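Local coordinates for putative iron-regulated protein A (Parabacteroides distasonis ATCC 8503, PDB 4ECG) that binds calcium ions and is a putative metalloendopeptidase of the imelysin-like, iron-regulated protein A family, at residues D114-I118 and E139-L145; E152-D158 and S278-W282. One frame throughout, in Å; residues are numbered along the deposited sequence.

Interaction 1 of 2, residues D114-I118 and E139-L145; sequences DKNGI and EDGPQNL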
loop_
_atom_site.group_PDB
_atom_site.type_symbol
_atom_site.label_atom_id
_atom_site.label_comp_id
_atom_site.label_asym_id
_atom_site.label_seq_id
_atom_site.Cartn_x
_atom_site.Cartn_y
_atom_site.Cartn_z
ATOM N N ASP A 114 -13.492 -7.439 -11.617
ATOM C CA ASP A 114 -14.338 -8.055 -12.582
ATOM C C ASP A 114 -15.804 -7.819 -12.207
ATOM O O ASP A 114 -16.476 -8.663 -11.575
ATOM C CB ASP A 114 -14.006 -9.535 -12.675
ATOM C CG ASP A 114 -14.965 -10.314 -13.606
ATOM O OD1 ASP A 114 -15.747 -9.676 -14.332
ATOM O OD2 ASP A 114 -14.918 -11.559 -13.601
ATOM N N LYS A 115 -16.296 -6.668 -12.640
ATOM C CA LYS A 115 -17.620 -6.204 -12.295
ATOM C C LYS A 115 -18.702 -7.109 -12.854
ATOM O O LYS A 115 -19.681 -7.363 -12.192
ATOM C CB LYS A 115 -17.807 -4.744 -12.750
ATOM C CG LYS A 115 -16.888 -3.781 -11.981
ATOM C CD LYS A 115 -17.054 -2.308 -12.382
ATOM C CE LYS A 115 -16.347 -1.972 -13.690
ATOM N NZ LYS A 115 -17.168 -0.987 -14.490
ATOM N N ASN A 116 -18.539 -7.649 -14.042
ATOM C CA ASN A 116 -19.546 -8.614 -14.502
ATOM C C ASN A 116 -19.650 -9.883 -13.639
ATOM O O ASN A 116 -20.744 -10.358 -13.373
ATOM C CB ASN A 116 -19.376 -8.996 -16.002
ATOM C CG ASN A 116 -19.671 -7.816 -16.970
ATOM O OD1 ASN A 116 -20.157 -6.736 -16.601
ATOM N ND2 ASN A 116 -19.367 -8.035 -18.205
ATOM N N GLY A 117 -18.523 -10.430 -13.219
ATOM C CA GLY A 117 -18.509 -11.604 -12.345
ATOM C C GLY A 117 -19.106 -11.330 -10.966
ATOM O O GLY A 117 -19.826 -12.201 -10.445
ATOM N N ILE A 118 -18.862 -10.129 -10.394
ATOM C CA ILE A 118 -19.464 -9.753 -9.099
ATOM C C ILE A 118 -21.005 -9.768 -9.220
ATOM O O ILE A 118 -21.719 -10.380 -8.417
ATOM C CB ILE A 118 -18.950 -8.384 -8.600
ATOM C CG1 ILE A 118 -17.443 -8.452 -8.317
ATOM C CG2 ILE A 118 -19.696 -7.950 -7.322
ATOM C CD1 ILE A 118 -16.733 -7.124 -8.092
ATOM N N GLU A 139 -9.552 -13.730 -16.181
ATOM C CA GLU A 139 -10.245 -12.388 -15.932
ATOM C C GLU A 139 -11.169 -12.487 -14.698
ATOM O O GLU A 139 -11.307 -11.540 -13.886
ATOM C CB GLU A 139 -11.021 -11.794 -17.167
ATOM C CG GLU A 139 -12.350 -12.483 -17.596
ATOM C CD GLU A 139 -13.571 -11.537 -17.710
ATOM O OE1 GLU A 139 -13.416 -10.390 -18.188
ATOM O OE2 GLU A 139 -14.703 -11.941 -17.322
ATOM N N ASP A 140 -11.762 -13.679 -14.572
ATOM C CA ASP A 140 -12.535 -14.096 -13.402
ATOM C C ASP A 140 -11.668 -14.834 -12.339
ATOM O O ASP A 140 -12.165 -15.723 -11.632
ATOM C CB ASP A 140 -13.623 -15.039 -13.902
ATOM C CG ASP A 140 -13.043 -16.277 -14.578
ATOM O OD1 ASP A 140 -11.787 -16.375 -14.793
ATOM O OD2 ASP A 140 -13.877 -17.141 -14.876
ATOM N N GLY A 141 -10.374 -14.505 -12.248
ATOM C CA GLY A 141 -9.573 -15.005 -11.162
ATOM C C GLY A 141 -10.247 -14.535 -9.886
ATOM O O GLY A 141 -10.799 -13.440 -9.848
ATOM N N PRO A 142 -10.251 -15.366 -8.853
ATOM C CA PRO A 142 -10.926 -15.001 -7.630
ATOM C C PRO A 142 -10.507 -13.692 -7.031
ATOM O O PRO A 142 -11.335 -13.008 -6.469
ATOM C CB PRO A 142 -10.571 -16.141 -6.673
ATOM C CG PRO A 142 -10.337 -17.335 -7.566
ATOM C CD PRO A 142 -9.783 -16.767 -8.844
ATOM N N GLN A 143 -9.241 -13.319 -7.162
ATOM C CA GLN A 143 -8.760 -12.085 -6.569
ATOM C C GLN A 143 -9.514 -10.857 -7.039
ATOM O O GLN A 143 -9.595 -9.902 -6.318
ATOM C CB GLN A 143 -7.252 -11.908 -6.825
ATOM C CG GLN A 143 -6.815 -11.575 -8.238
ATOM C CD GLN A 143 -6.866 -12.776 -9.118
ATOM O OE1 GLN A 143 -7.180 -13.872 -8.654
ATOM N NE2 GLN A 143 -6.565 -12.595 -10.380
ATOM N N ASN A 144 -10.048 -10.895 -8.257
ATOM C CA ASN A 144 -10.705 -9.757 -8.873
ATOM C C ASN A 144 -12.195 -9.740 -8.502
ATOM O O ASN A 144 -12.939 -8.895 -8.966
ATOM C CB ASN A 144 -10.598 -9.804 -10.410
ATOM C CG ASN A 144 -9.166 -9.808 -10.924
ATOM O OD1 ASN A 144 -8.257 -9.246 -10.306
ATOM N ND2 ASN A 144 -8.970 -10.451 -12.089
ATOM N N LEU A 145 -12.619 -10.671 -7.668
ATOM C CA LEU A 145 -13.974 -10.715 -7.148
ATOM C C LEU A 145 -14.023 -10.498 -5.629
ATOM O O LEU A 145 -15.064 -10.700 -5.006
ATOM C CB LEU A 145 -14.558 -12.092 -7.494
ATOM C CG LEU A 145 -14.625 -12.498 -8.977
ATOM C CD1 LEU A 145 -14.828 -14.032 -9.102
ATOM C CD2 LEU A 145 -15.703 -11.698 -9.690
#
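Asp114 is the N-cap of helix 115-124 in the mainly helical imelysin-like fold, and the 139-145 loop that leads into helix 147-155 packs against this capped end. The backbone of Asp114 faces the loop: its N donates to Asn144 O over 3.1 Å at an angle of 162°, the hydrogen bond that joins the two segments. Its CA-to-CB bond points toward the loop, and the carboxylate serves both sides: OD1 accepts from Gly117 N at 3.1 Å and 165°, while Asp114 OD2 lies 3.5 Å from Asp140 CA. Asp114 OD2 also sits 3.7 Å from Glu139 OE2, two like charges close together, although the Glu139 side chain is poorly ordered. Lys115 and Asn116 stay clear of the loop, Lys115 reaching instead toward Lys153 and Tyr280. At Gly117 the lack of a side chain matters, because an ideal CB would fall 2.9 Å from Leu145 CD2 and 2.6 Å from Asp114 OD2, a clash with both. Ile118 completes the contact with Leu145, whose CD2 lies 3.6 Å from Ile118 N and 3.9 Å from Ile118 CG1. Within the loop, residues 142-144 form a 3-10 segment, just after which Leu145 N donates to Pro142 O at 2.9 Å, and Asn144 ND2 closes the turn by donating to Glu139 O at 3.1 Å and 168°.

Interaction 2 of 2, residues E152-D158 and S278-W282; sequences EKMLFLD and SWYSW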
loop_
_atom_site.group_PDB
_atom_site.type_symbol
_atom_site.label_atom_id
_atom_site.label_comp_id
_atom_site.label_asym_id
_atom_site.label_seq_id
_atom_site.Cartn_x
_atom_site.Cartn_y
_atom_site.Cartn_z
ATOM N N GLU A 152 -15.536 -2.079 -0.797
ATOM C CA GLU A 152 -15.673 -0.638 -1.035
ATOM C C GLU A 152 -16.853 -0.366 -1.910
ATOM O O GLU A 152 -17.660 0.546 -1.635
ATOM C CB GLU A 152 -14.402 -0.109 -1.738
ATOM C CG GLU A 152 -14.250 1.408 -1.772
ATOM C CD GLU A 152 -13.215 1.920 -2.767
ATOM O OE1 GLU A 152 -12.585 1.113 -3.539
ATOM O OE2 GLU A 152 -13.081 3.157 -2.786
ATOM N N LYS A 153 -16.942 -1.157 -2.986
ATOM C CA LYS A 153 -17.932 -0.937 -4.021
ATOM C C LYS A 153 -19.321 -1.143 -3.447
ATOM O O LYS A 153 -20.233 -0.473 -3.872
ATOM C CB LYS A 153 -17.761 -1.873 -5.247
ATOM C CG LYS A 153 -18.544 -1.351 -6.462
ATOM C CD LYS A 153 -18.429 -2.241 -7.720
ATOM C CE LYS A 153 -19.189 -1.694 -8.945
ATOM N NZ LYS A 153 -20.683 -1.713 -8.807
HETATM N N MSE A 154 -19.442 -2.038 -2.471
HETATM C CA MSE A 154 -20.702 -2.345 -1.798
HETATM C C MSE A 154 -21.006 -1.424 -0.608
HETATM O O MSE A 154 -22.155 -1.324 -0.226
HETATM C CB MSE A 154 -20.698 -3.794 -1.312
HETATM C CG MSE A 154 -20.539 -4.830 -2.410
HETATM SE SE MSE A 154 -20.233 -6.664 -1.766
HETATM C CE MSE A 154 -20.330 -7.479 -3.496
ATOM N N LEU A 155 -19.997 -0.787 -0.012
ATOM C CA LEU A 155 -20.216 0.058 1.168
ATOM C C LEU A 155 -20.452 1.556 0.846
ATOM O O LEU A 155 -21.057 2.293 1.632
ATOM C CB LEU A 155 -19.010 -0.056 2.101
ATOM C CG LEU A 155 -18.861 -1.357 2.842
ATOM C CD1 LEU A 155 -17.504 -1.363 3.557
ATOM C CD2 LEU A 155 -20.018 -1.586 3.820
ATOM N N PHE A 156 -19.952 1.972 -0.299
ATOM C CA PHE A 156 -19.768 3.362 -0.652
ATOM C C PHE A 156 -20.406 3.692 -2.014
ATOM O O PHE A 156 -20.424 2.874 -2.916
ATOM C CB PHE A 156 -18.255 3.702 -0.776
ATOM C CG PHE A 156 -17.508 3.734 0.513
ATOM C CD1 PHE A 156 -17.537 4.885 1.337
ATOM C CD2 PHE A 156 -16.720 2.678 0.906
ATOM C CE1 PHE A 156 -16.828 4.928 2.515
ATOM C CE2 PHE A 156 -15.995 2.728 2.093
ATOM C CZ PHE A 156 -16.069 3.839 2.899
ATOM N N LEU A 157 -20.887 4.914 -2.165
ATOM C CA LEU A 157 -21.289 5.412 -3.475
ATOM C C LEU A 157 -20.777 6.838 -3.639
ATOM O O LEU A 157 -21.108 7.763 -2.863
ATOM C CB LEU A 157 -22.799 5.366 -3.626
ATOM C CG LEU A 157 -23.394 5.736 -4.984
ATOM C CD1 LEU A 157 -22.872 4.765 -6.050
ATOM C CD2 LEU A 157 -24.928 5.701 -4.873
ATOM N N ASP A 158 -19.969 7.019 -4.667
ATOM C CA ASP A 158 -19.300 8.285 -4.919
ATOM C C ASP A 158 -18.888 9.128 -3.671
ATOM O O ASP A 158 -19.228 10.285 -3.543
ATOM C CB ASP A 158 -20.087 9.105 -5.950
ATOM C CG ASP A 158 -19.217 9.498 -7.156
ATOM O OD1 ASP A 158 -17.943 9.384 -7.137
ATOM O OD2 ASP A 158 -19.830 9.893 -8.155
ATOM N N SER A 278 -9.849 3.387 -5.715
ATOM C CA SER A 278 -10.558 3.956 -4.548
ATOM C C SER A 278 -11.401 5.175 -4.931
ATOM O O SER A 278 -11.758 5.962 -4.102
ATOM C CB SER A 278 -9.629 4.344 -3.411
ATOM O OG SER A 278 -8.934 3.218 -2.962
ATOM N N TRP A 279 -11.802 5.285 -6.180
ATOM C CA TRP A 279 -12.829 6.228 -6.496
ATOM C C TRP A 279 -14.183 5.947 -5.911
ATOM O O TRP A 279 -14.988 6.870 -5.757
ATOM C CB TRP A 279 -12.909 6.424 -8.010
ATOM C CG TRP A 279 -13.759 5.474 -8.801
ATOM C CD1 TRP A 279 -13.350 4.332 -9.467
ATOM C CD2 TRP A 279 -15.181 5.613 -9.128
ATOM N NE1 TRP A 279 -14.396 3.738 -10.120
ATOM C CE2 TRP A 279 -15.509 4.477 -10.000
ATOM C CE3 TRP A 279 -16.164 6.513 -8.796
ATOM C CZ2 TRP A 279 -16.765 4.286 -10.517
ATOM C CZ3 TRP A 279 -17.436 6.315 -9.321
ATOM C CH2 TRP A 279 -17.730 5.205 -10.151
ATOM N N TYR A 280 -14.496 4.709 -5.576
ATOM C CA TYR A 280 -15.826 4.467 -4.984
ATOM C C TYR A 280 -16.014 5.285 -3.707
ATOM O O TYR A 280 -17.077 5.879 -3.480
ATOM C CB TYR A 280 -16.073 2.966 -4.697
ATOM C CG TYR A 280 -15.918 2.049 -5.897
ATOM C CD1 TYR A 280 -16.345 2.434 -7.183
ATOM C CD2 TYR A 280 -15.366 0.790 -5.759
ATOM C CE1 TYR A 280 -16.219 1.571 -8.272
ATOM C CE2 TYR A 280 -15.212 -0.045 -6.844
ATOM C CZ TYR A 280 -15.641 0.327 -8.096
ATOM O OH TYR A 280 -15.461 -0.544 -9.188
ATOM N N SER A 281 -14.958 5.348 -2.897
ATOM C CA SER A 281 -15.010 5.951 -1.597
ATOM C C SER A 281 -14.271 7.282 -1.538
ATOM O O SER A 281 -14.276 7.936 -0.469
ATOM C CB SER A 281 -14.394 5.001 -0.559
ATOM O OG SER A 281 -13.030 4.795 -0.814
ATOM N N TRP A 282 -13.651 7.682 -2.644
ATOM C CA TRP A 282 -12.782 8.890 -2.665
ATOM C C TRP A 282 -11.654 8.753 -1.657
ATOM O O TRP A 282 -11.475 9.604 -0.814
ATOM C CB TRP A 282 -13.575 10.179 -2.363
ATOM C CG TRP A 282 -14.663 10.558 -3.352
ATOM C CD1 TRP A 282 -15.181 9.792 -4.392
ATOM C CD2 TRP A 282 -15.448 11.823 -3.404
ATOM N NE1 TRP A 282 -16.172 10.468 -5.050
ATOM C CE2 TRP A 282 -16.370 11.682 -4.522
ATOM C CE3 TRP A 282 -15.481 12.986 -2.647
ATOM C CZ2 TRP A 282 -17.272 12.683 -4.867
ATOM C CZ3 TRP A 282 -16.395 13.994 -2.983
ATOM C CH2 TRP A 282 -17.273 13.848 -4.066
HETATM O O HOH W 1 -12.553 2.146 -6.078
#
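Tyr280 lays one face of its ring against the aliphatic part of Lys153: Lys153 CG stands 3.8 Å from the Tyr280 ring centroid and 19° off the normal, a CH-pi contact. A second CH-pi contact has the roles exchanged between the segments, with Ser281 CB 3.5 Å from the Phe156 ring centroid and 11° off its normal; Trp81 of helix 71-89 meets the same Phe156 ring edge-to-face. Between these two contacts the Glu152 carboxylate is the polar centre. Its OE2 accepts from Ser281 OG at 2.6 Å and from Ser281 N at 2.9 Å, the latter at 133°, while Glu152 OE1 takes a hydrogen bond from a water at 2.7 Å, and that water accepts from Tyr280 N at 3.3 Å. In this imelysin-like, mainly helical fold, the end of helix 147-155 and the short strand 156-157 that follows it are thus tied to the connection between helices 271-275 and 284-300, more than a hundred residues later. Trp111, a calcium ligand in a structure of this protein though without its ion in this chain, meets the Tyr280 ring at about 70°. Past the strand, Asp158 OD1 accepts from Trp282 NE1 at 2.9 Å and 170°, and the same carboxylate oxygen forms a salt bridge with Arg349 NE.

The two contacts are in series along the chain, with centres 17 Å apart, and both are partly buried. Consecutive helices 115-124 and 147-155 join them: Ile118 CG2 is 3.9 Å from Met154 CE, and Lys115 CD 4.1 Å from Lys153 CE. Lys115 CD also comes within 4.0 Å of Tyr280 OH on the 278-282 loop. Interaction 1, at a helix start, buries 275 Å², Asp114 most of all, with one backbone hydrogen bond across and apolar Ile118-Leu145 contact. Interaction 2 joins a helix end to a distant loop and buries 535 Å², its direct hydrogen bonds all ending on carboxylates. Exposed residues are Glu139 in interaction 1, Lys153 and Leu157 in interaction 2.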